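Local structure of epidermin leader peptide processing serine protease EpiP (Staphylococcus aureus subsp. aureus, 3QFH) at residues 214-217 / 218-222; 258-261 / 262-266. The protein probably cleaves the leader peptide from the epidermin precursor, acting as a subtilisin-like serine endopeptidase. One frame throughout, in Å; residues are numbered along the deposited sequence.

Contact 1. Residues 214-217 / 218-222; sequences LWVS and KAIVQ
Val216 and Ile220 meet one turn apart, both in the backbone and through their side chains. The Ile220 N-H donates to Val216 O at 2.9 Å, and the methylene CG1 of Ile220 lies 3.3 Å from that same oxygen. CG1 is put there by a chi1 of -66°, which sets it beside the backbone N. Further out, Ile220 CD1 approaches Val216 CG1 at 4.3 Å, a loose apolar touch. The other three carbonyls of 214-217 are satisfied by the same i to i+4 pattern: Lys218 N binds Leu214 O, Ala219 N binds Trp215 O, and Val221 N binds Ser217 O. The last, at 3.1 Å between Val221 N and Ser217 O, is the straightest, with 168° at the hydrogen. This is a stretch of regular alpha-helix within helix 213-225.

The buried hydroxyl of Ser217 is satisfied one turn back: OG stands beside its own backbone N and hydrogen-bonds to Leu213 O. Lys218 behaves differently: its chain is extended and carries NZ away from the helix to the strand 43-48, where it makes a cation-pi contact with Tyr46 and a weak hydrogen bond to Asn47 O. The ring of Trp215 meets Tyr46 as well, with the planes at about 45°. On another face, Ala219 and Ile220 rest on Ile129 of strand 126-130. These pairings probably lower the cost of burying the carbonyls and the Ser217 hydroxyl, while the lysine ammonium group reaches the propeptide-like part of the chain.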
ATOM      1  N   LEU A 214      10.498  -7.749  -2.950  1.00 32.10           N
ATOM      2  CA  LEU A 214      10.969  -7.508  -4.294  1.00 32.04           C
ATOM      3  C   LEU A 214       9.817  -7.444  -5.302  1.00 30.26           C
ATOM      4  O   LEU A 214       9.919  -6.720  -6.280  1.00 28.54           O
ATOM      5  CB  LEU A 214      11.978  -8.557  -4.730  1.00 32.07           C
ATOM      6  CG  LEU A 214      13.327  -8.495  -4.000  1.00 38.49           C
ATOM      7  CD1 LEU A 214      14.220  -9.648  -4.475  1.00 40.56           C
ATOM      8  CD2 LEU A 214      14.010  -7.174  -4.210  1.00 35.78           C
ATOM      9  N   TRP A 215       8.742  -8.202  -5.081  1.00 29.16           N
ATOM     10  CA  TRP A 215       7.601  -8.163  -6.015  1.00 28.28           C
ATOM     11  C   TRP A 215       6.897  -6.832  -5.857  1.00 27.28           C
ATOM     12  O   TRP A 215       6.488  -6.198  -6.847  1.00 28.31           O
ATOM     13  CB  TRP A 215       6.581  -9.298  -5.791  1.00 28.35           C
ATOM     14  CG  TRP A 215       7.121 -10.710  -5.713  1.00 28.77           C
ATOM     15  CD1 TRP A 215       8.333 -11.155  -6.134  1.00 29.72           C
ATOM     16  CD2 TRP A 215       6.387 -11.875  -5.306  1.00 27.85           C
ATOM     17  NE1 TRP A 215       8.439 -12.511  -5.935  1.00 32.70           N
ATOM     18  CE2 TRP A 215       7.252 -12.983  -5.445  1.00 31.45           C
ATOM     19  CE3 TRP A 215       5.100 -12.081  -4.821  1.00 27.33           C
ATOM     20  CZ2 TRP A 215       6.874 -14.282  -5.098  1.00 31.26           C
ATOM     21  CZ3 TRP A 215       4.715 -13.374  -4.472  1.00 29.74           C
ATOM     22  CH2 TRP A 215       5.601 -14.463  -4.623  1.00 29.10           C
ATOM     23  N   VAL A 216       6.782  -6.391  -4.608  1.00 25.95           N
ATOM     24  CA  VAL A 216       6.171  -5.105  -4.298  1.00 25.44           C
ATOM     25  C   VAL A 216       6.943  -3.970  -4.972  1.00 25.50           C
ATOM     26  O   VAL A 216       6.336  -3.072  -5.558  1.00 22.01           O
ATOM     27  CB  VAL A 216       6.114  -4.837  -2.794  1.00 25.48           C
ATOM     28  CG1 VAL A 216       5.552  -3.421  -2.521  1.00 25.98           C
ATOM     29  CG2 VAL A 216       5.250  -5.920  -2.070  1.00 23.88           C
ATOM     30  N   SER A 217       8.279  -4.037  -4.897  1.00 25.41           N
ATOM     31  CA  SER A 217       9.138  -3.040  -5.494  1.00 25.25           C
ATOM     32  C   SER A 217       8.952  -3.007  -6.994  1.00 25.07           C
ATOM     33  O   SER A 217       8.839  -1.941  -7.574  1.00 25.84           O
ATOM     34  CB  SER A 217      10.596  -3.289  -5.132  1.00 27.03           C
ATOM     35  OG  SER A 217      10.765  -3.195  -3.725  1.00 29.73           O
ATOM     36  N   LYS A 218       8.879  -4.173  -7.626  1.00 25.42           N
ATOM     37  CA  LYS A 218       8.683  -4.208  -9.069  1.00 24.73           C
ATOM     38  C   LYS A 218       7.292  -3.666  -9.431  1.00 24.86           C
ATOM     39  O   LYS A 218       7.126  -3.018 -10.453  1.00 26.30           O
ATOM     40  CB  LYS A 218       8.896  -5.607  -9.609  1.00 24.41           C
ATOM     41  CG  LYS A 218       8.987  -5.665 -11.117  1.00 25.38           C
ATOM     42  CD  LYS A 218       9.269  -7.076 -11.594  1.00 29.24           C
ATOM     43  CE  LYS A 218       9.466  -7.129 -13.095  1.00 31.14           C
ATOM     44  NZ  LYS A 218       9.788  -8.509 -13.517  1.00 37.62           N
ATOM     45  N   ALA A 219       6.302  -3.930  -8.583  1.00 25.17           N
ATOM     46  CA  ALA A 219       4.947  -3.426  -8.804  1.00 25.07           C
ATOM     47  C   ALA A 219       4.914  -1.894  -8.737  1.00 24.70           C
ATOM     48  O   ALA A 219       4.199  -1.245  -9.515  1.00 24.37           O
ATOM     49  CB  ALA A 219       3.935  -4.066  -7.798  1.00 23.03           C
ATOM     50  N   ILE A 220       5.699  -1.311  -7.830  1.00 23.77           N
ATOM     51  CA  ILE A 220       5.765   0.141  -7.716  1.00 22.96           C
ATOM     52  C   ILE A 220       6.374   0.726  -8.988  1.00 24.01           C
ATOM     53  O   ILE A 220       5.873   1.701  -9.535  1.00 24.33           O
ATOM     54  CB  ILE A 220       6.577   0.574  -6.499  1.00 23.35           C
ATOM     55  CG1 ILE A 220       5.842   0.143  -5.226  1.00 21.79           C
ATOM     56  CG2 ILE A 220       6.796   2.103  -6.503  1.00 22.80           C
ATOM     57  CD1 ILE A 220       6.590   0.433  -3.992  1.00 25.49           C
ATOM     58  N   VAL A 221       7.455   0.126  -9.455  1.00 24.70           N
ATOM     59  CA  VAL A 221       8.087   0.555 -10.705  1.00 26.35           C
ATOM     60  C   VAL A 221       7.128   0.393 -11.899  1.00 27.85           C
ATOM     61  O   VAL A 221       7.037   1.272 -12.777  1.00 29.15           O
ATOM     62  CB  VAL A 221       9.403  -0.234 -10.955  1.00 27.43           C
ATOM     63  CG1 VAL A 221       9.921   0.002 -12.354  1.00 26.90           C
ATOM     64  CG2 VAL A 221      10.477   0.161  -9.910  1.00 25.97           C
ATOM     65  N   GLN A 222       6.418  -0.722 -11.941  1.00 28.09           N
ATOM     66  CA  GLN A 222       5.492  -0.965 -13.040  1.00 31.08           C
ATOM     67  C   GLN A 222       4.364   0.083 -13.060  1.00 29.61           C
ATOM     68  O   GLN A 222       4.023   0.628 -14.123  1.00 27.73           O
ATOM     69  CB  GLN A 222       4.885  -2.366 -12.933  1.00 32.40           C
ATOM     70  CG  GLN A 222       4.017  -2.712 -14.109  1.00 38.09           C
ATOM     71  CD  GLN A 222       4.810  -2.770 -15.390  1.00 42.34           C
ATOM     72  OE1 GLN A 222       5.781  -3.519 -15.488  1.00 47.09           O
ATOM     73  NE2 GLN A 222       4.412  -1.975 -16.374  1.00 39.69           N
TER

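Contact 2. Residues 258-261 / 262-266; sequences DALQ and KAINY
Asp258 O accepts the Lys262 N-H at 2.8 Å, and the lysine side chain lies along the same carbonyl. Lys262 CG comes to 3.1 Å from Asp258 O. A bend at chi3 (66°) then turns NZ to Glu26 OE2, in a salt bridge, and to Leu51 O, in a hydrogen bond. Asp258 OD2 stays 6.6 Å from Lys262 NZ, too far for an ion pair, and comes close to the like-charged Glu26 OE1.

Glu26 belongs to the propeptide-like sheet, so this part of helix 254-269 faces that sheet, consistent with the way the propeptide sheet of subtilisins packs on two surface helices. The next backbone bonds follow in helical order, the straightest being Ile264 N to Leu260 O (3.1 Å, 170°). Ile264 CG1 stands 3.3 Å from that oxygen.

Gln261 and Asn265 bring their amides together with planes 18° apart. Gln261 NE2 lies 3.2 Å from Asn265 OD1, although the stronger polar partners are outside. Asp311 N donates to Gln261 OE1, and Asn312 ND2 donates to Asn265 OD1, both from the loop before strand 314-319, where Leu260 and Gln261 also touch Met310.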
ATOM      1  N   ASP A 258      16.650  -1.398   0.314  1.00 32.75           N
ATOM      2  CA  ASP A 258      17.115  -0.560  -0.783  1.00 33.64           C
ATOM      3  C   ASP A 258      16.200  -0.644  -1.980  1.00 32.88           C
ATOM      4  O   ASP A 258      15.919   0.365  -2.597  1.00 34.53           O
ATOM      5  CB  ASP A 258      18.521  -0.977  -1.227  1.00 34.13           C
ATOM      6  CG  ASP A 258      19.591  -0.636  -0.195  1.00 37.82           C
ATOM      7  OD1 ASP A 258      19.299   0.146   0.735  1.00 40.34           O
ATOM      8  OD2 ASP A 258      20.729  -1.140  -0.327  1.00 39.44           O
ATOM      9  N   ALA A 259      15.763  -1.850  -2.323  1.00 32.16           N
ATOM     10  CA  ALA A 259      14.899  -2.042  -3.487  1.00 32.95           C
ATOM     11  C   ALA A 259      13.607  -1.254  -3.313  1.00 31.40           C
ATOM     12  O   ALA A 259      13.180  -0.532  -4.225  1.00 30.52           O
ATOM     13  CB  ALA A 259      14.585  -3.514  -3.693  1.00 32.15           C
ATOM     14  N   LEU A 260      13.016  -1.387  -2.131  1.00 30.69           N
ATOM     15  CA  LEU A 260      11.764  -0.704  -1.799  1.00 31.28           C
ATOM     16  C   LEU A 260      11.898   0.832  -1.766  1.00 30.26           C
ATOM     17  O   LEU A 260      11.067   1.533  -2.350  1.00 29.10           O
ATOM     18  CB  LEU A 260      11.199  -1.237  -0.477  1.00 30.43           C
ATOM     19  CG  LEU A 260       9.784  -0.782  -0.127  1.00 35.23           C
ATOM     20  CD1 LEU A 260       8.809  -1.011  -1.317  1.00 35.88           C
ATOM     21  CD2 LEU A 260       9.299  -1.503   1.117  1.00 37.05           C
ATOM     22  N   GLN A 261      12.924   1.355  -1.093  1.00 29.10           N
ATOM     23  CA  GLN A 261      13.129   2.804  -1.051  1.00 29.57           C
ATOM     24  C   GLN A 261      13.465   3.315  -2.450  1.00 29.08           C
ATOM     25  O   GLN A 261      13.013   4.380  -2.835  1.00 25.55           O
ATOM     26  CB  GLN A 261      14.249   3.208  -0.081  1.00 30.69           C
ATOM     27  CG  GLN A 261      14.483   4.717  -0.018  1.00 31.35           C
ATOM     28  CD  GLN A 261      13.286   5.462   0.538  1.00 30.51           C
ATOM     29  OE1 GLN A 261      13.139   5.590   1.748  1.00 29.64           O
ATOM     30  NE2 GLN A 261      12.418   5.949  -0.346  1.00 29.96           N
ATOM     31  N   LYS A 262      14.248   2.553  -3.215  1.00 29.01           N
ATOM     32  CA  LYS A 262      14.586   2.978  -4.587  1.00 30.23           C
ATOM     33  C   LYS A 262      13.360   2.948  -5.499  1.00 28.55           C
ATOM     34  O   LYS A 262      13.214   3.800  -6.354  1.00 28.89           O
ATOM     35  CB  LYS A 262      15.746   2.160  -5.174  1.00 31.85           C
ATOM     36  CG  LYS A 262      17.084   2.479  -4.521  1.00 34.14           C
ATOM     37  CD  LYS A 262      18.194   1.473  -4.877  1.00 41.49           C
ATOM     38  CE  LYS A 262      18.592   1.503  -6.348  1.00 45.10           C
ATOM     39  NZ  LYS A 262      19.718   0.542  -6.655  1.00 48.54           N
ATOM     40  N   ALA A 263      12.469   1.987  -5.296  1.00 27.53           N
ATOM     41  CA  ALA A 263      11.235   1.917  -6.088  1.00 27.79           C
ATOM     42  C   ALA A 263      10.397   3.191  -5.843  1.00 26.81           C
ATOM     43  O   ALA A 263       9.928   3.831  -6.778  1.00 26.26           O
ATOM     44  CB  ALA A 263      10.429   0.671  -5.711  1.00 25.93           C
ATOM     45  N   ILE A 264      10.217   3.528  -4.566  1.00 26.11           N
ATOM     46  CA  ILE A 264       9.488   4.734  -4.134  1.00 26.30           C
ATOM     47  C   ILE A 264      10.082   6.032  -4.759  1.00 27.00           C
ATOM     48  O   ILE A 264       9.354   6.885  -5.266  1.00 26.13           O
ATOM     49  CB  ILE A 264       9.461   4.802  -2.577  1.00 25.07           C
ATOM     50  CG1 ILE A 264       8.580   3.670  -2.044  1.00 25.93           C
ATOM     51  CG2 ILE A 264       8.931   6.156  -2.069  1.00 26.26           C
ATOM     52  CD1 ILE A 264       8.661   3.450  -0.555  1.00 29.96           C
ATOM     53  N   ASN A 265      11.397   6.149  -4.754  1.00 27.81           N
ATOM     54  CA  ASN A 265      12.057   7.333  -5.318  1.00 28.84           C
ATOM     55  C   ASN A 265      11.962   7.328  -6.835  1.00 28.33           C
ATOM     56  O   ASN A 265      11.900   8.385  -7.466  1.00 31.15           O
ATOM     57  CB  ASN A 265      13.497   7.432  -4.824  1.00 29.32           C
ATOM     58  CG  ASN A 265      13.583   7.688  -3.311  1.00 31.09           C
ATOM     59  OD1 ASN A 265      12.601   8.076  -2.677  1.00 33.04           O
ATOM     60  ND2 ASN A 265      14.760   7.498  -2.745  1.00 31.50           N
ATOM     61  N   TYR A 266      11.943   6.136  -7.416  1.00 28.01           N
ATOM     62  CA  TYR A 266      11.757   5.986  -8.848  1.00 27.92           C
ATOM     63  C   TYR A 266      10.351   6.510  -9.199  1.00 27.73           C
ATOM     64  O   TYR A 266      10.190   7.294 -10.142  1.00 26.63           O
ATOM     65  CB  TYR A 266      11.925   4.528  -9.268  1.00 27.65           C
ATOM     66  CG  TYR A 266      11.764   4.266 -10.757  1.00 28.44           C
ATOM     67  CD1 TYR A 266      12.857   4.264 -11.608  1.00 34.14           C
ATOM     68  CD2 TYR A 266      10.514   4.026 -11.303  1.00 28.74           C
ATOM     69  CE1 TYR A 266      12.706   4.019 -12.971  1.00 36.39           C
ATOM     70  CE2 TYR A 266      10.351   3.780 -12.640  1.00 32.96           C
ATOM     71  CZ  TYR A 266      11.444   3.779 -13.474  1.00 35.01           C
ATOM     72  OH  TYR A 266      11.258   3.536 -14.807  1.00 40.59           O
TER

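In the fold
Contacts 1 and 2 sit on neighbouring helices that run in the same direction, with their centres about 9 Å apart. They interlock closely: Ser217 OG comes to 3.3 Å from Leu260 N in van der Waals packing. One turn further on, Ile220 CG2 lies 3.6 Å from Ala263 O. Both helices also reach the propeptide-like part of the chain, and the pair probably forms the surface on which that part packs, as in subtilisin pro-forms. Strand 126-130 of the parallel sheet, against which contact 1 packs, ends in Asp130; neither contact contains a residue of the probable Ser383-His177-Asp130 triad.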